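Local atomic coordinates of DnaJ homolog subfamily C member 3 (Mus musculus, PDB entry 3IEG), a protein that binds misfolded proteins through its tetratricopeptide repeats and acts as an Hsp70 co-chaperone and protein kinase inhibitor in the unfolded protein response of the endoplasmic reticulum. Residues H6-K11 with Q25-A29; A56-T61 with Q76-L80; L87-E91 with A117-Q121; F94-L98 with A110-L114; L143-L147 with L156-R160. The contacts are given in a common frame with arbitrary orientation. Numbering follows the deposited sequence.

Contact 1: H6-K11 with Q25-A29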
# COMPACT_ATOMS: atom_id res chain seq x y z
N HIS A 6 -12.84 -31.78 30.15
CA HIS A 6 -12.16 -30.91 29.21
C HIS A 6 -12.38 -29.44 29.57
O HIS A 6 -11.45 -28.63 29.50
CB HIS A 6 -12.62 -31.18 27.78
CG HIS A 6 -12.02 -32.40 27.16
ND1 HIS A 6 -10.66 -32.58 27.03
CD2 HIS A 6 -12.60 -33.50 26.61
CE1 HIS A 6 -10.42 -33.73 26.44
NE2 HIS A 6 -11.58 -34.31 26.17
N LEU A 7 -13.60 -29.10 29.97
CA LEU A 7 -13.94 -27.74 30.33
C LEU A 7 -13.12 -27.26 31.51
O LEU A 7 -12.53 -26.18 31.47
CB LEU A 7 -15.43 -27.60 30.62
CG LEU A 7 -16.33 -27.52 29.39
CD1 LEU A 7 -17.79 -27.69 29.79
CD2 LEU A 7 -16.11 -26.22 28.62
N GLU A 8 -13.08 -28.09 32.54
CA GLU A 8 -12.38 -27.79 33.79
C GLU A 8 -10.87 -27.58 33.56
O GLU A 8 -10.30 -26.58 34.02
CB GLU A 8 -12.67 -28.90 34.81
CG GLU A 8 -11.95 -28.77 36.17
CD GLU A 8 -12.08 -27.38 36.80
OE1 GLU A 8 -13.09 -26.67 36.58
OE2 GLU A 8 -11.13 -27.01 37.54
N LEU A 9 -10.25 -28.51 32.84
CA LEU A 9 -8.83 -28.42 32.49
C LEU A 9 -8.51 -27.12 31.74
O LEU A 9 -7.58 -26.39 32.11
CB LEU A 9 -8.42 -29.64 31.66
CG LEU A 9 -7.22 -30.51 32.09
CD1 LEU A 9 -5.86 -29.75 32.08
CD2 LEU A 9 -7.47 -31.16 33.46
N GLY A 10 -9.29 -26.83 30.70
CA GLY A 10 -9.14 -25.61 29.92
C GLY A 10 -9.15 -24.35 30.75
O GLY A 10 -8.35 -23.44 30.51
N LYS A 11 -10.06 -24.29 31.73
CA LYS A 11 -10.15 -23.16 32.65
C LYS A 11 -8.84 -22.98 33.43
O LYS A 11 -8.32 -21.87 33.53
CB LYS A 11 -11.35 -23.34 33.59
CG LYS A 11 -11.36 -22.47 34.85
CD LYS A 11 -12.78 -21.99 35.18
CE LYS A 11 -12.97 -21.63 36.67
NZ LYS A 11 -13.08 -22.85 37.54
N GLN A 25 -8.37 -28.06 24.71
CA GLN A 25 -9.38 -28.61 25.60
C GLN A 25 -10.80 -28.14 25.24
O GLN A 25 -11.75 -28.94 25.25
CB GLN A 25 -9.09 -28.20 27.04
CG GLN A 25 -7.84 -28.85 27.65
CD GLN A 25 -7.91 -30.37 27.67
OE1 GLN A 25 -6.98 -31.04 27.25
NE2 GLN A 25 -9.02 -30.90 28.16
N PHE A 26 -10.93 -26.86 24.94
CA PHE A 26 -12.22 -26.29 24.58
C PHE A 26 -12.69 -26.79 23.21
O PHE A 26 -13.90 -26.94 23.00
CB PHE A 26 -12.20 -24.76 24.66
CG PHE A 26 -11.98 -24.22 26.05
CD1 PHE A 26 -11.29 -23.02 26.24
CD2 PHE A 26 -12.47 -24.89 27.18
CE1 PHE A 26 -11.10 -22.50 27.54
CE2 PHE A 26 -12.28 -24.38 28.47
CZ PHE A 26 -11.60 -23.19 28.65
N HIS A 27 -11.75 -27.04 22.29
CA HIS A 27 -12.05 -27.71 21.02
C HIS A 27 -12.65 -29.10 21.26
O HIS A 27 -13.69 -29.45 20.72
CB HIS A 27 -10.79 -27.85 20.16
CG HIS A 27 -10.63 -26.79 19.12
ND1 HIS A 27 -9.47 -26.04 18.99
CD2 HIS A 27 -11.47 -26.35 18.16
CE1 HIS A 27 -9.61 -25.19 17.99
NE2 HIS A 27 -10.81 -25.34 17.47
N ALA A 28 -11.97 -29.88 22.10
CA ALA A 28 -12.38 -31.22 22.48
C ALA A 28 -13.76 -31.20 23.10
O ALA A 28 -14.58 -32.07 22.80
CB ALA A 28 -11.37 -31.82 23.45
N ALA A 29 -14.00 -30.22 23.96
CA ALA A 29 -15.29 -30.07 24.61
C ALA A 29 -16.39 -29.78 23.58
O ALA A 29 -17.45 -30.40 23.60
CB ALA A 29 -15.23 -28.97 25.66
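This is the helix-helix packing inside the first tetratricopeptide repeat (TPR): segment 6-11 on helix 2-15 and segment 25-29 on helix 19-32 form the antiparallel helical hairpin that opens the array, in the pair of repeats whose hydrophobic groove receives misfolded proteins. The two axes cross at -161° and come within 8.2 Å, consistent with the absence of a side chain at Gly10. Its CA lies 3.9 Å from CB of Gln25 and its C 3.4 Å from CZ of Phe26; an ideal CB on Gly10 would clash with the Phe26 ring. The ring leaves helix 19-32 with its CA-to-CB bond pointing away, then reaches back along helix 2-15, so that CE2 of Phe26 sits 3.5 Å from the carbonyl O of Leu7, near the ring plane. CD2 of Leu7 extends the apolar patch, 4.1 Å from both Phe26 CD2 and Ala29 CB. On a more open flank lies His6, over one imidazole face of which CB of Ala28 rests in a CH-pi contact, 3.5 Å from the ring centroid. The Gln25 side chain fills the space beside that ring. Leu7 and Phe26 also touch helix 37-50, through Ile38 and through Arg42 and Val46, which carries the packing into the second repeat. Gly10 lets the Phe26 ring lie against helix 2-15, Ala28 and Ala29 offer small surfaces to His6 and Leu7, and cohesion is mainly apolar.

Contact 2: A56-T61 with Q76-L80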
# COMPACT_ATOMS: atom_id res chain seq x y z
N ALA A 56 -12.77 -15.81 17.05
CA ALA A 56 -13.70 -15.62 18.16
C ALA A 56 -15.13 -15.36 17.71
O ALA A 56 -16.07 -15.93 18.28
CB ALA A 56 -13.23 -14.50 19.06
N LEU A 57 -15.30 -14.52 16.70
CA LEU A 57 -16.64 -14.11 16.27
C LEU A 57 -17.61 -15.27 16.00
O LEU A 57 -18.67 -15.32 16.63
CB LEU A 57 -16.58 -13.10 15.11
CG LEU A 57 -17.89 -12.63 14.48
CD1 LEU A 57 -18.75 -11.87 15.46
CD2 LEU A 57 -17.64 -11.77 13.24
N PRO A 58 -17.27 -16.21 15.10
CA PRO A 58 -18.24 -17.30 14.91
C PRO A 58 -18.65 -18.00 16.21
O PRO A 58 -19.80 -18.39 16.34
CB PRO A 58 -17.54 -18.26 13.94
CG PRO A 58 -16.09 -17.79 13.89
CD PRO A 58 -16.11 -16.35 14.20
N ASP A 59 -17.74 -18.15 17.16
CA ASP A 59 -18.11 -18.78 18.44
C ASP A 59 -18.98 -17.86 19.30
O ASP A 59 -19.91 -18.32 19.95
CB ASP A 59 -16.87 -19.24 19.24
CG ASP A 59 -16.14 -20.39 18.57
OD1 ASP A 59 -16.71 -21.03 17.67
OD2 ASP A 59 -14.98 -20.66 18.94
N LEU A 60 -18.68 -16.57 19.29
CA LEU A 60 -19.50 -15.61 20.00
C LEU A 60 -20.92 -15.63 19.47
O LEU A 60 -21.86 -15.76 20.26
CB LEU A 60 -18.91 -14.21 19.92
CG LEU A 60 -17.70 -14.01 20.83
CD1 LEU A 60 -17.05 -12.68 20.54
CD2 LEU A 60 -18.09 -14.10 22.31
N THR A 61 -21.09 -15.55 18.15
CA THR A 61 -22.44 -15.57 17.60
C THR A 61 -23.11 -16.94 17.75
O THR A 61 -24.34 -17.02 17.84
CB THR A 61 -22.55 -15.05 16.12
OG1 THR A 61 -22.73 -16.15 15.22
CG2 THR A 61 -21.36 -14.23 15.70
N GLN A 76 -19.06 -8.87 24.15
CA GLN A 76 -17.82 -9.10 23.41
C GLN A 76 -17.99 -8.94 21.90
O GLN A 76 -17.16 -8.32 21.24
CB GLN A 76 -17.20 -10.47 23.75
CG GLN A 76 -16.67 -10.62 25.19
CD GLN A 76 -15.77 -9.48 25.63
OE1 GLN A 76 -14.96 -8.98 24.85
NE2 GLN A 76 -15.91 -9.06 26.87
N ARG A 77 -19.07 -9.49 21.35
CA ARG A 77 -19.35 -9.34 19.92
C ARG A 77 -19.54 -7.88 19.53
O ARG A 77 -19.05 -7.44 18.49
CB ARG A 77 -20.55 -10.17 19.48
CG ARG A 77 -20.74 -10.15 17.98
CD ARG A 77 -21.82 -11.08 17.51
NE ARG A 77 -23.13 -10.59 17.89
CZ ARG A 77 -24.25 -11.21 17.60
NH1 ARG A 77 -24.22 -12.34 16.91
NH2 ARG A 77 -25.40 -10.70 17.99
N GLY A 78 -20.25 -7.14 20.37
CA GLY A 78 -20.41 -5.70 20.21
C GLY A 78 -19.08 -4.97 20.06
O GLY A 78 -18.94 -4.10 19.20
N HIS A 79 -18.11 -5.33 20.88
CA HIS A 79 -16.77 -4.75 20.74
C HIS A 79 -16.16 -5.01 19.36
O HIS A 79 -15.62 -4.09 18.74
CB HIS A 79 -15.82 -5.27 21.83
CG HIS A 79 -16.20 -4.87 23.22
ND1 HIS A 79 -16.63 -3.59 23.53
CD2 HIS A 79 -16.22 -5.57 24.38
CE1 HIS A 79 -16.91 -3.53 24.82
NE2 HIS A 79 -16.66 -4.71 25.36
N LEU A 80 -16.26 -6.24 18.87
CA LEU A 80 -15.63 -6.61 17.62
C LEU A 80 -16.33 -5.92 16.47
O LEU A 80 -15.66 -5.41 15.58
CB LEU A 80 -15.58 -8.14 17.40
CG LEU A 80 -14.87 -9.01 18.46
CD1 LEU A 80 -14.95 -10.51 18.14
CD2 LEU A 80 -13.43 -8.58 18.61
O HOH W 1 -25.74 -14.55 17.10
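Helix 53-66 of the second TPR meets helix 71-84 of the third here, at an axis distance of 10.1 Å and a crossing angle of -140°. Leu60 and Leu80 both adopt the mt rotamer and point toward each other's helix, so their CD1 atoms meet at 3.9 Å; Leu60 CD1 also lies 3.9 Å from CB of Gln76, whose amide end turns away. Leu57 starts out sideways, but its tp conformation swings CD1 to 3.6 Å from CG of Arg77. Arg77 itself is extended over chi1 and chi2 (t, t) and bends at chi3 (p), placing NH1 3.3 Å from CB of Thr61. From there NH1 donates to a water at 2.7 Å, which donates to the carbonyl O of Thr61 at 2.9 Å, while NE forms a salt bridge with Asp93 of helix 87-98. The chemistry is divided: leucines, with Ala56 and the arginine's aliphatic stem, supply the apolar packing, and the guanidinium links the polar border to the next helix.

Contact 3: L87-E91 with A117-Q121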
# COMPACT_ATOMS: atom_id res chain seq x y z
N LEU A 87 -21.54 -0.40 12.50
CA LEU A 87 -22.08 0.46 13.56
C LEU A 87 -23.50 0.12 13.96
O LEU A 87 -23.82 0.10 15.15
CB LEU A 87 -21.95 1.94 13.19
CG LEU A 87 -20.53 2.43 12.89
CD1 LEU A 87 -20.58 3.88 12.53
CD2 LEU A 87 -19.55 2.19 14.04
N ASP A 88 -24.36 -0.15 12.99
CA ASP A 88 -25.73 -0.52 13.30
C ASP A 88 -25.84 -1.80 14.11
O ASP A 88 -26.60 -1.87 15.07
CB ASP A 88 -26.55 -0.61 12.01
CG ASP A 88 -26.75 0.75 11.35
OD1 ASP A 88 -26.44 1.77 12.00
OD2 ASP A 88 -27.21 0.79 10.19
N GLU A 89 -25.06 -2.81 13.73
CA GLU A 89 -25.06 -4.09 14.43
C GLU A 89 -24.39 -4.00 15.80
O GLU A 89 -24.75 -4.73 16.71
CB GLU A 89 -24.35 -5.15 13.60
CG GLU A 89 -25.08 -5.52 12.35
CD GLU A 89 -24.12 -5.86 11.26
OE1 GLU A 89 -23.92 -5.00 10.37
OE2 GLU A 89 -23.54 -6.98 11.30
N ALA A 90 -23.41 -3.11 15.92
CA ALA A 90 -22.77 -2.88 17.21
C ALA A 90 -23.78 -2.31 18.21
O ALA A 90 -23.99 -2.88 19.28
CB ALA A 90 -21.58 -1.96 17.05
N GLU A 91 -24.40 -1.19 17.83
CA GLU A 91 -25.38 -0.53 18.66
C GLU A 91 -26.50 -1.50 19.04
O GLU A 91 -26.91 -1.56 20.20
CB GLU A 91 -25.95 0.68 17.92
CG GLU A 91 -24.96 1.82 17.79
CD GLU A 91 -25.54 3.04 17.13
OE1 GLU A 91 -26.24 2.87 16.10
OE2 GLU A 91 -25.29 4.16 17.61
N ALA A 117 -20.17 4.66 19.61
CA ALA A 117 -20.74 4.19 18.34
C ALA A 117 -21.49 5.33 17.66
O ALA A 117 -21.35 5.56 16.46
CB ALA A 117 -21.67 3.02 18.58
N ASP A 118 -22.26 6.04 18.46
CA ASP A 118 -23.04 7.15 18.00
C ASP A 118 -22.18 8.32 17.49
O ASP A 118 -22.56 9.00 16.55
CB ASP A 118 -23.97 7.61 19.11
CG ASP A 118 -25.02 8.53 18.61
OD1 ASP A 118 -26.00 8.03 18.02
OD2 ASP A 118 -24.86 9.76 18.78
N GLU A 119 -21.02 8.55 18.12
CA GLU A 119 -20.02 9.44 17.56
C GLU A 119 -19.59 8.99 16.16
O GLU A 119 -19.60 9.77 15.21
CB GLU A 119 -18.79 9.44 18.43
CG GLU A 119 -18.72 10.48 19.48
CD GLU A 119 -17.43 10.35 20.29
OE1 GLU A 119 -17.53 10.14 21.52
OE2 GLU A 119 -16.33 10.43 19.68
N MSE A 120 -19.20 7.72 16.05
CA MSE A 120 -18.77 7.12 14.78
C MSE A 120 -19.85 7.20 13.73
O MSE A 120 -19.57 7.45 12.55
CB MSE A 120 -18.37 5.65 14.98
CG MSE A 120 -17.31 5.45 16.03
SE MSE A 120 -15.72 6.52 15.65
CE MSE A 120 -14.96 5.24 14.46
N GLN A 121 -21.09 6.99 14.16
CA GLN A 121 -22.26 6.96 13.29
C GLN A 121 -22.49 8.36 12.68
O GLN A 121 -22.86 8.48 11.51
CB GLN A 121 -23.47 6.48 14.10
CG GLN A 121 -24.63 6.01 13.27
CD GLN A 121 -24.50 4.59 12.79
OE1 GLN A 121 -24.90 3.65 13.48
NE2 GLN A 121 -23.96 4.41 11.58
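In this TPR solenoid, helix 87-98 is the second helix of the third repeat, and it runs antiparallel (160°) to the long helix 104-132, with the axes 10.0 Å apart. Leu87, the first residue of its helix, provides most of the apolar contact: CD1 reaches CB of Met120, a selenomethionine here, at 3.7 Å, and both side chains also touch Cys150 beyond helix 136-149. Asp88 follows, its CA-to-CB bond pointing away although its carboxylate swings back toward the amide of Gln121. One turn on from Leu87, bonded through its N to O of Leu87 (3.0 Å) as usual in a helix, comes Glu91. Its carboxylate also approaches the Gln121 amide, so that two acidic residues face one glutamine at the margin of the contact. Asp118 adds a like charge there, with its OD1 4.0 Å from OE2 of Glu91. The stem of Glu91 is apolar in its setting, CG lying 3.6 Å from CB of Ala117.

Contact 4: F94-L98 with A110-L114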
# COMPACT_ATOMS: atom_id res chain seq x y z
N PHE A 94 -24.99 -3.78 21.80
CA PHE A 94 -24.86 -3.03 23.04
C PHE A 94 -26.22 -2.71 23.65
O PHE A 94 -26.42 -2.88 24.85
CB PHE A 94 -24.10 -1.73 22.83
CG PHE A 94 -22.68 -1.92 22.40
CD1 PHE A 94 -21.78 -2.65 23.18
CD2 PHE A 94 -22.21 -1.31 21.23
CE1 PHE A 94 -20.47 -2.82 22.78
CE2 PHE A 94 -20.89 -1.45 20.84
CZ PHE A 94 -20.02 -2.20 21.61
N LYS A 95 -27.16 -2.25 22.82
CA LYS A 95 -28.50 -1.95 23.30
C LYS A 95 -29.19 -3.18 23.92
O LYS A 95 -29.81 -3.08 24.98
CB LYS A 95 -29.36 -1.34 22.19
CG LYS A 95 -29.22 0.17 22.05
CD LYS A 95 -29.83 0.72 20.74
CE LYS A 95 -29.63 2.25 20.66
NZ LYS A 95 -29.43 2.80 19.26
N LYS A 96 -29.07 -4.34 23.28
CA LYS A 96 -29.68 -5.56 23.81
C LYS A 96 -29.01 -6.06 25.11
O LYS A 96 -29.67 -6.68 25.96
CB LYS A 96 -29.68 -6.67 22.76
CG LYS A 96 -30.67 -6.45 21.62
CD LYS A 96 -30.68 -7.64 20.66
CE LYS A 96 -31.68 -7.46 19.52
NZ LYS A 96 -31.49 -8.48 18.43
N VAL A 97 -27.72 -5.78 25.26
CA VAL A 97 -26.98 -6.03 26.48
C VAL A 97 -27.62 -5.26 27.64
O VAL A 97 -27.85 -5.83 28.72
CB VAL A 97 -25.47 -5.64 26.32
CG1 VAL A 97 -24.81 -5.35 27.66
CG2 VAL A 97 -24.70 -6.70 25.54
N LEU A 98 -27.93 -3.98 27.42
CA LEU A 98 -28.55 -3.15 28.43
C LEU A 98 -29.89 -3.72 28.92
O LEU A 98 -30.29 -3.47 30.05
CB LEU A 98 -28.75 -1.72 27.92
CG LEU A 98 -27.49 -0.87 27.72
CD1 LEU A 98 -27.86 0.48 27.15
CD2 LEU A 98 -26.72 -0.70 29.01
N ALA A 110 -21.17 -1.16 28.07
CA ALA A 110 -22.14 -1.01 26.98
C ALA A 110 -22.62 0.43 26.78
O ALA A 110 -22.82 0.85 25.65
CB ALA A 110 -23.30 -1.95 27.17
N GLU A 111 -22.82 1.17 27.87
CA GLU A 111 -23.20 2.59 27.77
C GLU A 111 -22.06 3.41 27.17
O GLU A 111 -22.27 4.31 26.35
CB GLU A 111 -23.60 3.17 29.14
CG GLU A 111 -24.86 2.56 29.75
CD GLU A 111 -26.16 3.13 29.19
OE1 GLU A 111 -27.19 3.01 29.90
OE2 GLU A 111 -26.17 3.70 28.07
N SER A 112 -20.85 3.07 27.60
CA SER A 112 -19.64 3.71 27.10
C SER A 112 -19.47 3.45 25.59
O SER A 112 -19.09 4.36 24.83
CB SER A 112 -18.44 3.18 27.89
OG SER A 112 -17.24 3.70 27.38
N GLN A 113 -19.77 2.23 25.16
CA GLN A 113 -19.65 1.87 23.76
C GLN A 113 -20.79 2.43 22.89
O GLN A 113 -20.61 2.62 21.69
CB GLN A 113 -19.54 0.35 23.61
CG GLN A 113 -18.26 -0.29 24.17
CD GLN A 113 -17.03 0.07 23.38
OE1 GLN A 113 -16.54 1.19 23.45
NE2 GLN A 113 -16.50 -0.89 22.62
N LEU A 114 -21.94 2.72 23.50
CA LEU A 114 -23.05 3.34 22.77
C LEU A 114 -22.83 4.82 22.52
O LEU A 114 -23.27 5.35 21.50
CB LEU A 114 -24.41 3.13 23.46
CG LEU A 114 -25.13 1.79 23.24
CD1 LEU A 114 -26.39 1.77 24.08
CD2 LEU A 114 -25.49 1.51 21.77
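Apolar contacts dominate between segment 94-98, near the C-terminal end of helix 87-98, and segment 110-114 on helix 104-132. CB of Ala110 sits among three side chains, 3.8 Å from Val97 CG1, 4.1 Å from Leu98 CD2 and 4.3 Å from Phe94 CD1. Leu114 leaves its backbone sideways and then bends across the gap: its CD1 meets CD1 of Leu98 at 3.6 Å and CG of Lys95 at 3.8 Å, and its CD2 meets CB of Phe94 at 3.7 Å. The aromatic part is a CH-pi contact, in which CB of Gln113 stands over one face of the Phe94 ring, 3.4 Å from its centroid. The segments belong to the superhelical TPR array, where the second helix of the third repeat packs antiparallel (149°) on the helix that leads into the fourth; Phe94 and Val97 also touch helix 71-84, the first helix of their own repeat. No hydrogen bond crosses between the segments. Gln113 instead pairs through NE2 with His79 of helix 71-84. At the outer margin, the carboxylate of Glu111 comes close to an apolar neighbour, its OE2 lying 3.8 Å from CD1 of Leu98.

Contact 5: L143-L147 with L156-R160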
# COMPACT_ATOMS: atom_id res chain seq x y z
N LEU A 143 -12.56 10.66 8.15
CA LEU A 143 -12.14 9.26 8.07
C LEU A 143 -10.98 8.99 9.01
O LEU A 143 -10.91 7.94 9.62
CB LEU A 143 -11.83 8.84 6.64
CG LEU A 143 -13.01 8.80 5.66
CD1 LEU A 143 -12.51 8.94 4.24
CD2 LEU A 143 -13.85 7.54 5.80
N ASP A 144 -10.08 9.96 9.14
CA ASP A 144 -8.98 9.84 10.09
C ASP A 144 -9.51 9.51 11.48
O ASP A 144 -9.05 8.57 12.12
CB ASP A 144 -8.15 11.12 10.14
CG ASP A 144 -7.18 11.24 8.98
OD1 ASP A 144 -6.81 10.21 8.36
OD2 ASP A 144 -6.78 12.39 8.69
N LYS A 145 -10.49 10.30 11.94
CA LYS A 145 -11.13 10.09 13.23
C LYS A 145 -11.81 8.73 13.32
O LYS A 145 -11.57 7.98 14.25
CB LYS A 145 -12.14 11.21 13.54
CG LYS A 145 -11.75 12.12 14.72
CD LYS A 145 -11.05 13.41 14.25
CE LYS A 145 -12.04 14.58 14.10
NZ LYS A 145 -11.36 15.84 13.69
N ILE A 146 -12.66 8.40 12.34
CA ILE A 146 -13.33 7.12 12.36
C ILE A 146 -12.32 5.97 12.44
O ILE A 146 -12.43 5.10 13.31
CB ILE A 146 -14.29 6.94 11.17
CG1 ILE A 146 -15.28 8.10 11.13
CG2 ILE A 146 -15.08 5.65 11.29
CD1 ILE A 146 -15.89 8.34 9.77
N LEU A 147 -11.31 5.98 11.58
CA LEU A 147 -10.42 4.83 11.49
C LEU A 147 -9.53 4.59 12.72
O LEU A 147 -8.90 3.54 12.83
CB LEU A 147 -9.61 4.85 10.19
CG LEU A 147 -10.41 4.59 8.90
CD1 LEU A 147 -9.66 5.10 7.69
CD2 LEU A 147 -10.77 3.11 8.74
N LEU A 156 -14.08 1.83 4.60
CA LEU A 156 -13.79 3.23 4.91
C LEU A 156 -12.32 3.54 4.70
O LEU A 156 -11.96 4.65 4.34
CB LEU A 156 -14.21 3.57 6.33
CG LEU A 156 -15.71 3.63 6.59
CD1 LEU A 156 -15.98 4.35 7.90
CD2 LEU A 156 -16.45 4.31 5.43
N ARG A 157 -11.48 2.54 4.93
CA ARG A 157 -10.08 2.55 4.54
C ARG A 157 -9.93 2.78 3.04
O ARG A 157 -9.15 3.62 2.61
CB ARG A 157 -9.47 1.19 4.87
CG ARG A 157 -7.99 1.21 4.97
CD ARG A 157 -7.64 1.51 6.39
NE ARG A 157 -6.23 1.81 6.52
CZ ARG A 157 -5.58 1.70 7.66
NH1 ARG A 157 -6.23 1.28 8.73
NH2 ARG A 157 -4.29 1.99 7.71
N GLU A 158 -10.66 2.01 2.25
CA GLU A 158 -10.61 2.16 0.81
C GLU A 158 -11.18 3.50 0.36
O GLU A 158 -10.68 4.06 -0.60
CB GLU A 158 -11.32 1.00 0.11
CG GLU A 158 -10.62 -0.34 0.31
CD GLU A 158 -11.33 -1.49 -0.40
OE1 GLU A 158 -12.58 -1.53 -0.38
OE2 GLU A 158 -10.65 -2.34 -1.00
N LEU A 159 -12.20 3.99 1.05
CA LEU A 159 -12.77 5.30 0.75
C LEU A 159 -11.77 6.43 1.00
O LEU A 159 -11.69 7.37 0.22
CB LEU A 159 -14.05 5.55 1.54
CG LEU A 159 -14.75 6.90 1.26
CD1 LEU A 159 -15.45 6.90 -0.08
CD2 LEU A 159 -15.73 7.24 2.36
N ARG A 160 -11.01 6.34 2.09
CA ARG A 160 -9.93 7.29 2.35
C ARG A 160 -8.87 7.22 1.25
O ARG A 160 -8.30 8.24 0.87
CB ARG A 160 -9.29 7.03 3.71
CG ARG A 160 -8.45 8.19 4.22
CD ARG A 160 -7.18 7.69 4.87
NE ARG A 160 -7.18 7.80 6.31
CZ ARG A 160 -6.54 6.99 7.14
NH1 ARG A 160 -5.84 5.96 6.69
NH2 ARG A 160 -6.62 7.20 8.45
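Asp144 and Arg160 form a salt bridge that spans helices 136-149 and 154-166. OD1 of Asp144 accepts from Arg160 NH2 at 3.0 Å and from Arg160 NE at 3.2 Å, both weak by angle. The third guanidinium nitrogen, NH1, is taken by Asp176 of helix 170-181, so Arg160 has acidic partners on two helices; Asp176 also makes a long, weak ion pair with NE of Arg157. CD1 of Leu147 lies over one guanidinium face, 3.7 Å from CZ of Arg160. The backbone donors follow the helical pattern, Leu147 N to Leu143 O (2.8 Å) and Arg160 N to Leu156 O (3.0 Å), while Leu156 N is bound by the side chain of Asp153. Behind the bridge, CD2 of Leu143 meets CD2 of Leu159 at 3.9 Å, and Ile146 CG2 meets Leu156 CD1 at 3.7 Å. The axes cross at -154°, 10.3 Å apart. Such antiparallel packing of the second helix of one repeat on the first of the next is how TPR repeats stack into a solenoid.

How the contacts relate
All five are partly buried, antiparallel helix pairs, from contact 1, about 41 Å from the chain centre (centre to centre), to contact 5, about 15 Å. Among touching residues, contacts 2 and 5 have none exposed, contact 1 one, contacts 3 and 4 two each. Contact 1 lies within a repeat; contacts 2 and 5 join successive repeats. Contacts 3 and 4 share helices 87-98 and 104-132: contact 3 has an acidic margin, contact 4 is mainly apolar. Contact 2 touches both: Gly78 O lies 4.0 Å from Ala90 CB and 3.2 Å from Phe94 CZ. Met120 joins contact 3 to contact 5. Only contact 5 has an inter-segment salt bridge; contact 1, with Gly10 at its interface, has the closest axes.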